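PDB 1KA2: M32 carboxypeptidase from Pyrococcus furiosus, which is a metal-dependent carboxypeptidase that removes amino acids one by one from the C-terminus of peptides, with broad specificity. Local coordinates for residues S430-Y435 with A487-R492; K439-F444 with D454-W459. All blocks are in the same frame, centred on the assembly; numbering follows the deposited sequence.

Interaction 1: S430-Y435 with A487-R492; sequences SAQLYY and AEYFVR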
loop_
_atom_site.group_PDB
_atom_site.type_symbol
_atom_site.label_atom_id
_atom_site.label_comp_id
_atom_site.label_asym_id
_atom_site.label_seq_id
_atom_site.Cartn_x
_atom_site.Cartn_y
_atom_site.Cartn_z
ATOM N N SER A 430 -30.512 -4.084 -10.535
ATOM C CA SER A 430 -29.942 -5.386 -10.915
ATOM C C SER A 430 -30.994 -6.255 -11.598
ATOM O O SER A 430 -30.680 -7.068 -12.485
ATOM C CB SER A 430 -29.357 -6.146 -9.706
ATOM O OG SER A 430 -30.363 -6.664 -8.846
ATOM N N ALA A 431 -32.242 -6.065 -11.178
ATOM C CA ALA A 431 -33.373 -6.801 -11.736
ATOM C C ALA A 431 -33.645 -6.294 -13.150
ATOM O O ALA A 431 -33.707 -7.072 -14.095
ATOM C CB ALA A 431 -34.608 -6.600 -10.866
ATOM N N GLN A 432 -33.780 -4.979 -13.281
ATOM C CA GLN A 432 -34.049 -4.349 -14.569
ATOM C C GLN A 432 -33.004 -4.757 -15.609
ATOM O O GLN A 432 -33.339 -5.138 -16.727
ATOM C CB GLN A 432 -34.067 -2.824 -14.396
ATOM C CG GLN A 432 -34.871 -2.065 -15.455
ATOM C CD GLN A 432 -35.057 -0.590 -15.112
ATOM O OE1 GLN A 432 -35.036 -0.206 -13.939
ATOM N NE2 GLN A 432 -35.262 0.240 -16.132
ATOM N N LEU A 433 -31.734 -4.670 -15.232
ATOM C CA LEU A 433 -30.655 -5.038 -16.132
ATOM C C LEU A 433 -30.756 -6.485 -16.562
ATOM O O LEU A 433 -30.413 -6.824 -17.692
ATOM C CB LEU A 433 -29.293 -4.788 -15.467
ATOM C CG LEU A 433 -28.952 -3.308 -15.278
ATOM C CD1 LEU A 433 -27.576 -3.128 -14.626
ATOM C CD2 LEU A 433 -29.012 -2.637 -16.650
ATOM N N TYR A 434 -31.210 -7.343 -15.653
ATOM C CA TYR A 434 -31.343 -8.767 -15.954
ATOM C C TYR A 434 -32.270 -9.020 -17.135
ATOM O O TYR A 434 -31.948 -9.813 -18.023
ATOM C CB TYR A 434 -31.868 -9.542 -14.738
ATOM C CG TYR A 434 -32.422 -10.906 -15.099
ATOM C CD1 TYR A 434 -31.596 -11.899 -15.646
ATOM C CD2 TYR A 434 -33.784 -11.190 -14.946
ATOM C CE1 TYR A 434 -32.118 -13.145 -16.036
ATOM C CE2 TYR A 434 -34.313 -12.421 -15.331
ATOM C CZ TYR A 434 -33.478 -13.394 -15.874
ATOM O OH TYR A 434 -34.010 -14.611 -16.235
ATOM N N TYR A 435 -33.421 -8.352 -17.141
ATOM C CA TYR A 435 -34.392 -8.527 -18.219
ATOM C C TYR A 435 -33.923 -7.927 -19.534
ATOM O O TYR A 435 -34.262 -8.428 -20.600
ATOM C CB TYR A 435 -35.753 -7.951 -17.812
ATOM C CG TYR A 435 -36.432 -8.808 -16.761
ATOM C CD1 TYR A 435 -36.687 -8.317 -15.483
ATOM C CD2 TYR A 435 -36.745 -10.141 -17.027
ATOM C CE1 TYR A 435 -37.232 -9.136 -14.489
ATOM C CE2 TYR A 435 -37.287 -10.969 -16.040
ATOM C CZ TYR A 435 -37.522 -10.461 -14.771
ATOM O OH TYR A 435 -38.004 -11.296 -13.782
ATOM N N ALA A 487 -38.884 0.220 -10.325
ATOM C CA ALA A 487 -38.974 -0.816 -9.311
ATOM C C ALA A 487 -39.717 -2.067 -9.759
ATOM O O ALA A 487 -39.456 -3.156 -9.253
ATOM C CB ALA A 487 -39.629 -0.248 -8.069
ATOM N N GLU A 488 -40.640 -1.914 -10.706
ATOM C CA GLU A 488 -41.441 -3.038 -11.201
ATOM C C GLU A 488 -40.665 -4.307 -11.551
ATOM O O GLU A 488 -41.146 -5.414 -11.295
ATOM C CB GLU A 488 -42.266 -2.606 -12.419
ATOM C CG GLU A 488 -43.457 -1.709 -12.097
ATOM C CD GLU A 488 -44.440 -2.374 -11.152
ATOM O OE1 GLU A 488 -44.666 -3.597 -11.298
ATOM O OE2 GLU A 488 -44.991 -1.673 -10.272
ATOM N N TYR A 489 -39.476 -4.151 -12.135
ATOM C CA TYR A 489 -38.662 -5.306 -12.515
ATOM C C TYR A 489 -38.250 -6.165 -11.336
ATOM O O TYR A 489 -38.288 -7.396 -11.408
ATOM C CB TYR A 489 -37.411 -4.867 -13.270
ATOM C CG TYR A 489 -37.695 -4.383 -14.667
ATOM C CD1 TYR A 489 -37.876 -3.030 -14.933
ATOM C CD2 TYR A 489 -37.801 -5.283 -15.726
ATOM C CE1 TYR A 489 -38.148 -2.585 -16.220
ATOM C CE2 TYR A 489 -38.080 -4.847 -17.015
ATOM C CZ TYR A 489 -38.249 -3.499 -17.251
ATOM O OH TYR A 489 -38.504 -3.059 -18.523
ATOM N N PHE A 490 -37.846 -5.517 -10.250
ATOM C CA PHE A 490 -37.437 -6.245 -9.058
ATOM C C PHE A 490 -38.592 -7.108 -8.552
ATOM O O PHE A 490 -38.385 -8.227 -8.087
ATOM C CB PHE A 490 -36.998 -5.272 -7.954
ATOM C CG PHE A 490 -36.459 -5.953 -6.723
ATOM C CD1 PHE A 490 -35.219 -6.589 -6.748
ATOM C CD2 PHE A 490 -37.203 -5.977 -5.545
ATOM C CE1 PHE A 490 -34.725 -7.241 -5.613
ATOM C CE2 PHE A 490 -36.722 -6.626 -4.407
ATOM C CZ PHE A 490 -35.477 -7.260 -4.441
ATOM N N VAL A 491 -39.810 -6.583 -8.642
ATOM C CA VAL A 491 -40.989 -7.321 -8.191
ATOM C C VAL A 491 -41.236 -8.575 -9.038
ATOM O O VAL A 491 -41.537 -9.645 -8.505
ATOM C CB VAL A 491 -42.250 -6.427 -8.221
ATOM C CG1 VAL A 491 -43.462 -7.227 -7.756
ATOM C CG2 VAL A 491 -42.047 -5.208 -7.320
ATOM N N ARG A 492 -41.105 -8.448 -10.356
ATOM C CA ARG A 492 -41.304 -9.593 -11.234
ATOM C C ARG A 492 -40.205 -10.604 -10.964
ATOM O O ARG A 492 -40.479 -11.791 -10.782
ATOM C CB ARG A 492 -41.251 -9.184 -12.702
ATOM C CG ARG A 492 -41.662 -10.313 -13.639
ATOM C CD ARG A 492 -41.188 -10.083 -15.066
ATOM N NE ARG A 492 -41.356 -8.695 -15.488
ATOM C CZ ARG A 492 -41.192 -8.266 -16.735
ATOM N NH1 ARG A 492 -40.858 -9.126 -17.694
ATOM N NH2 ARG A 492 -41.356 -6.977 -17.022
#
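Y435 lies between two partners: the guanidinium of R492 rests over one face of its ring, while CD2 of its own neighbour Y434 backs the centre of the opposite face. R492 CZ stands 4.5 Å from the ring centroid and almost on the ring normal, a cation-pi stack; the bend in the arginine chain (chi3 -42°) places NE for this. Y435 OH reaches R492 CD at 3.6 Å and has a weak hydrogen bond to E496. Beside the pair, the rings of Y435 and Y489 meet rim to rim, centroids 5.8 Å apart. The side chain of Q432 covers one face of the Y489 ring with its amide nearly parallel to it (7°), and its CD lies 3.7 Å from Y489 CD1. Hydrogen bonds from NE2 to E483 OE2 and D484 O, and from D486 N to OE1, fix the rotation of that amide. An alanine in place of Y489 would probably open a gap between Q432 and Y435, leaving the amide without the ring it lies on. Where the backbones come nearest, the small A431 sets its CB 3.4 Å from F490 CA, consistent with the close approach of the two segment axes, 7.7 Å. Segments 430-435 and 488-492 cross steeply, at 77°, a helix-helix packing between helix 421-440 and the C-terminal helix of this mainly helical M32 fold, with the F490 side chain about 11 Å from that of the metal ligand E299.

Interaction 2: K439-F444 with D454-W459; sequences KDIPDF and DPIKAW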
loop_
_atom_site.group_PDB
_atom_site.type_symbol
_atom_site.label_atom_id
_atom_site.label_comp_id
_atom_site.label_asym_id
_atom_site.label_seq_id
_atom_site.Cartn_x
_atom_site.Cartn_y
_atom_site.Cartn_z
ATOM N N LYS A 439 -32.853 -10.295 -22.926
ATOM C CA LYS A 439 -33.364 -10.029 -24.265
ATOM C C LYS A 439 -32.286 -10.224 -25.329
ATOM O O LYS A 439 -32.532 -10.858 -26.353
ATOM C CB LYS A 439 -33.916 -8.601 -24.342
ATOM C CG LYS A 439 -34.114 -8.077 -25.758
ATOM C CD LYS A 439 -34.843 -6.736 -25.784
ATOM C CE LYS A 439 -34.053 -5.633 -25.097
ATOM N NZ LYS A 439 -34.828 -4.356 -25.026
ATOM N N ASP A 440 -31.095 -9.680 -25.095
ATOM C CA ASP A 440 -30.006 -9.822 -26.058
ATOM C C ASP A 440 -29.312 -11.170 -25.940
ATOM O O ASP A 440 -28.644 -11.608 -26.869
ATOM C CB ASP A 440 -28.971 -8.711 -25.876
ATOM C CG ASP A 440 -29.566 -7.339 -26.058
ATOM O OD1 ASP A 440 -30.432 -7.200 -26.942
ATOM O OD2 ASP A 440 -29.170 -6.403 -25.332
ATOM N N ILE A 441 -29.479 -11.823 -24.792
ATOM C CA ILE A 441 -28.863 -13.121 -24.540
ATOM C C ILE A 441 -29.885 -14.040 -23.872
ATOM O O ILE A 441 -29.800 -14.320 -22.676
ATOM C CB ILE A 441 -27.642 -12.979 -23.605
ATOM C CG1 ILE A 441 -26.724 -11.862 -24.104
ATOM C CG2 ILE A 441 -26.887 -14.301 -23.532
ATOM C CD1 ILE A 441 -25.546 -11.580 -23.189
ATOM N N PRO A 442 -30.872 -14.526 -24.645
ATOM C CA PRO A 442 -31.905 -15.412 -24.098
ATOM C C PRO A 442 -31.384 -16.714 -23.504
ATOM O O PRO A 442 -32.100 -17.390 -22.769
ATOM C CB PRO A 442 -32.841 -15.632 -25.288
ATOM C CG PRO A 442 -31.932 -15.476 -26.475
ATOM C CD PRO A 442 -31.084 -14.292 -26.085
ATOM N N ASP A 443 -30.143 -17.066 -23.814
ATOM C CA ASP A 443 -29.551 -18.289 -23.274
ATOM C C ASP A 443 -28.644 -17.914 -22.095
ATOM O O ASP A 443 -27.615 -18.551 -21.838
ATOM C CB ASP A 443 -28.759 -19.013 -24.365
ATOM C CG ASP A 443 -27.586 -18.197 -24.876
ATOM O OD1 ASP A 443 -27.706 -16.956 -24.942
ATOM O OD2 ASP A 443 -26.547 -18.798 -25.227
ATOM N N PHE A 444 -29.054 -16.860 -21.392
ATOM C CA PHE A 444 -28.350 -16.333 -20.228
ATOM C C PHE A 444 -28.058 -17.449 -19.229
ATOM O O PHE A 444 -26.902 -17.703 -18.894
ATOM C CB PHE A 444 -29.210 -15.243 -19.565
ATOM C CG PHE A 444 -28.560 -14.583 -18.378
ATOM C CD1 PHE A 444 -27.672 -13.521 -18.549
ATOM C CD2 PHE A 444 -28.831 -15.031 -17.085
ATOM C CE1 PHE A 444 -27.059 -12.909 -17.444
ATOM C CE2 PHE A 444 -28.230 -14.432 -15.969
ATOM C CZ PHE A 444 -27.340 -13.367 -16.147
ATOM N N ASP A 454 -18.043 -14.535 -20.693
ATOM C CA ASP A 454 -17.547 -13.472 -21.551
ATOM C C ASP A 454 -18.639 -12.639 -22.214
ATOM O O ASP A 454 -18.594 -11.413 -22.165
ATOM C CB ASP A 454 -16.588 -14.037 -22.604
ATOM C CG ASP A 454 -15.269 -14.486 -22.002
ATOM O OD1 ASP A 454 -14.967 -14.084 -20.857
ATOM O OD2 ASP A 454 -14.527 -15.230 -22.672
ATOM N N PRO A 455 -19.637 -13.283 -22.846
ATOM C CA PRO A 455 -20.678 -12.457 -23.475
ATOM C C PRO A 455 -21.440 -11.572 -22.484
ATOM O O PRO A 455 -21.856 -10.459 -22.820
ATOM C CB PRO A 455 -21.575 -13.488 -24.180
ATOM C CG PRO A 455 -21.320 -14.772 -23.425
ATOM C CD PRO A 455 -19.836 -14.710 -23.150
ATOM N N ILE A 456 -21.612 -12.070 -21.264
ATOM C CA ILE A 456 -22.307 -11.324 -20.221
ATOM C C ILE A 456 -21.438 -10.188 -19.706
ATOM O O ILE A 456 -21.938 -9.113 -19.379
ATOM C CB ILE A 456 -22.685 -12.244 -19.049
ATOM C CG1 ILE A 456 -23.778 -13.210 -19.509
ATOM C CG2 ILE A 456 -23.128 -11.404 -17.831
ATOM C CD1 ILE A 456 -24.116 -14.274 -18.504
ATOM N N LYS A 457 -20.134 -10.438 -19.627
ATOM C CA LYS A 457 -19.200 -9.423 -19.172
ATOM C C LYS A 457 -19.122 -8.325 -20.228
ATOM O O LYS A 457 -19.077 -7.138 -19.904
ATOM C CB LYS A 457 -17.809 -10.038 -18.941
ATOM C CG LYS A 457 -17.737 -10.964 -17.726
ATOM C CD LYS A 457 -16.572 -11.939 -17.816
ATOM C CE LYS A 457 -15.229 -11.232 -17.808
ATOM N NZ LYS A 457 -14.095 -12.195 -17.927
ATOM N N ALA A 458 -19.125 -8.724 -21.494
ATOM C CA ALA A 458 -19.045 -7.771 -22.598
ATOM C C ALA A 458 -20.332 -6.943 -22.733
ATOM O O ALA A 458 -20.290 -5.765 -23.098
ATOM C CB ALA A 458 -18.754 -8.520 -23.904
ATOM N N TRP A 459 -21.473 -7.560 -22.439
ATOM C CA TRP A 459 -22.753 -6.851 -22.530
ATOM C C TRP A 459 -22.743 -5.735 -21.494
ATOM O O TRP A 459 -23.139 -4.610 -21.783
ATOM C CB TRP A 459 -23.920 -7.807 -22.249
ATOM C CG TRP A 459 -25.269 -7.211 -22.500
ATOM C CD1 TRP A 459 -26.017 -7.323 -23.640
ATOM C CD2 TRP A 459 -26.049 -6.433 -21.583
ATOM N NE1 TRP A 459 -27.216 -6.670 -23.487
ATOM C CE2 TRP A 459 -27.263 -6.114 -22.235
ATOM C CE3 TRP A 459 -25.842 -5.977 -20.276
ATOM C CZ2 TRP A 459 -28.266 -5.361 -21.621
ATOM C CZ3 TRP A 459 -26.845 -5.225 -19.663
ATOM C CH2 TRP A 459 -28.040 -4.927 -20.339
#
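D440 and W459 are joined by the one hydrogen bond of this contact: indole NE1 gives its hydrogen to D440 OD2 at 2.7 Å, nearly straight at 176°. The oxygen accepts with its anti lone pair and sits in the plane of the indole, at its edge. Next to it, I441 CD1 lies 4.2 Å from W459 CB and 3.9 Å from P455 O, so the isoleucine tip rests against the start of helix 454-465, between P455 and W459. Farther along, F444 and I456 cross at about a right angle, with F444 CE1 3.4 Å from I456 CD1; the phenylalanine reaches there because CG is anti to its backbone N (chi1 -178°). A type I turn from I441 to F444 brings those two side chains to helix 454-465 and links the end of helix 421-440 to helix 444-450. I437 packs on F444, I456 and W459, and F304 of helix 295-309 covers F444 and I456. K463 makes a cation-pi contact with W459 and a long, weak ion pair with D440 OD2. The N-H donor, with the more distant K463, would probably favour the ionised form of D440, and the straight bond would hold the indole against turning at the edge of an otherwise apolar contact.

Well before either contact, the chain forms helix 295-309, which carries the metal ligand E299 and later flanks both contacts. Helix 421-440 then supplies the first partner of each: 430-435 for interaction 1, its last turn and the following bend for interaction 2. Interaction 2 closes early, when helix 454-465 returns after a nine-residue span. Interaction 1 closes later, once helix 488-498 comes back across 430-435, so the short loop lies wholly within the longer one. Their centres are 16 Å apart, yet they touch: Y434 CE1 packs 3.9 Å from F444 CD2. Together they tie helices 454-465 and 488-498 to helix 421-440 and the turn that follows it.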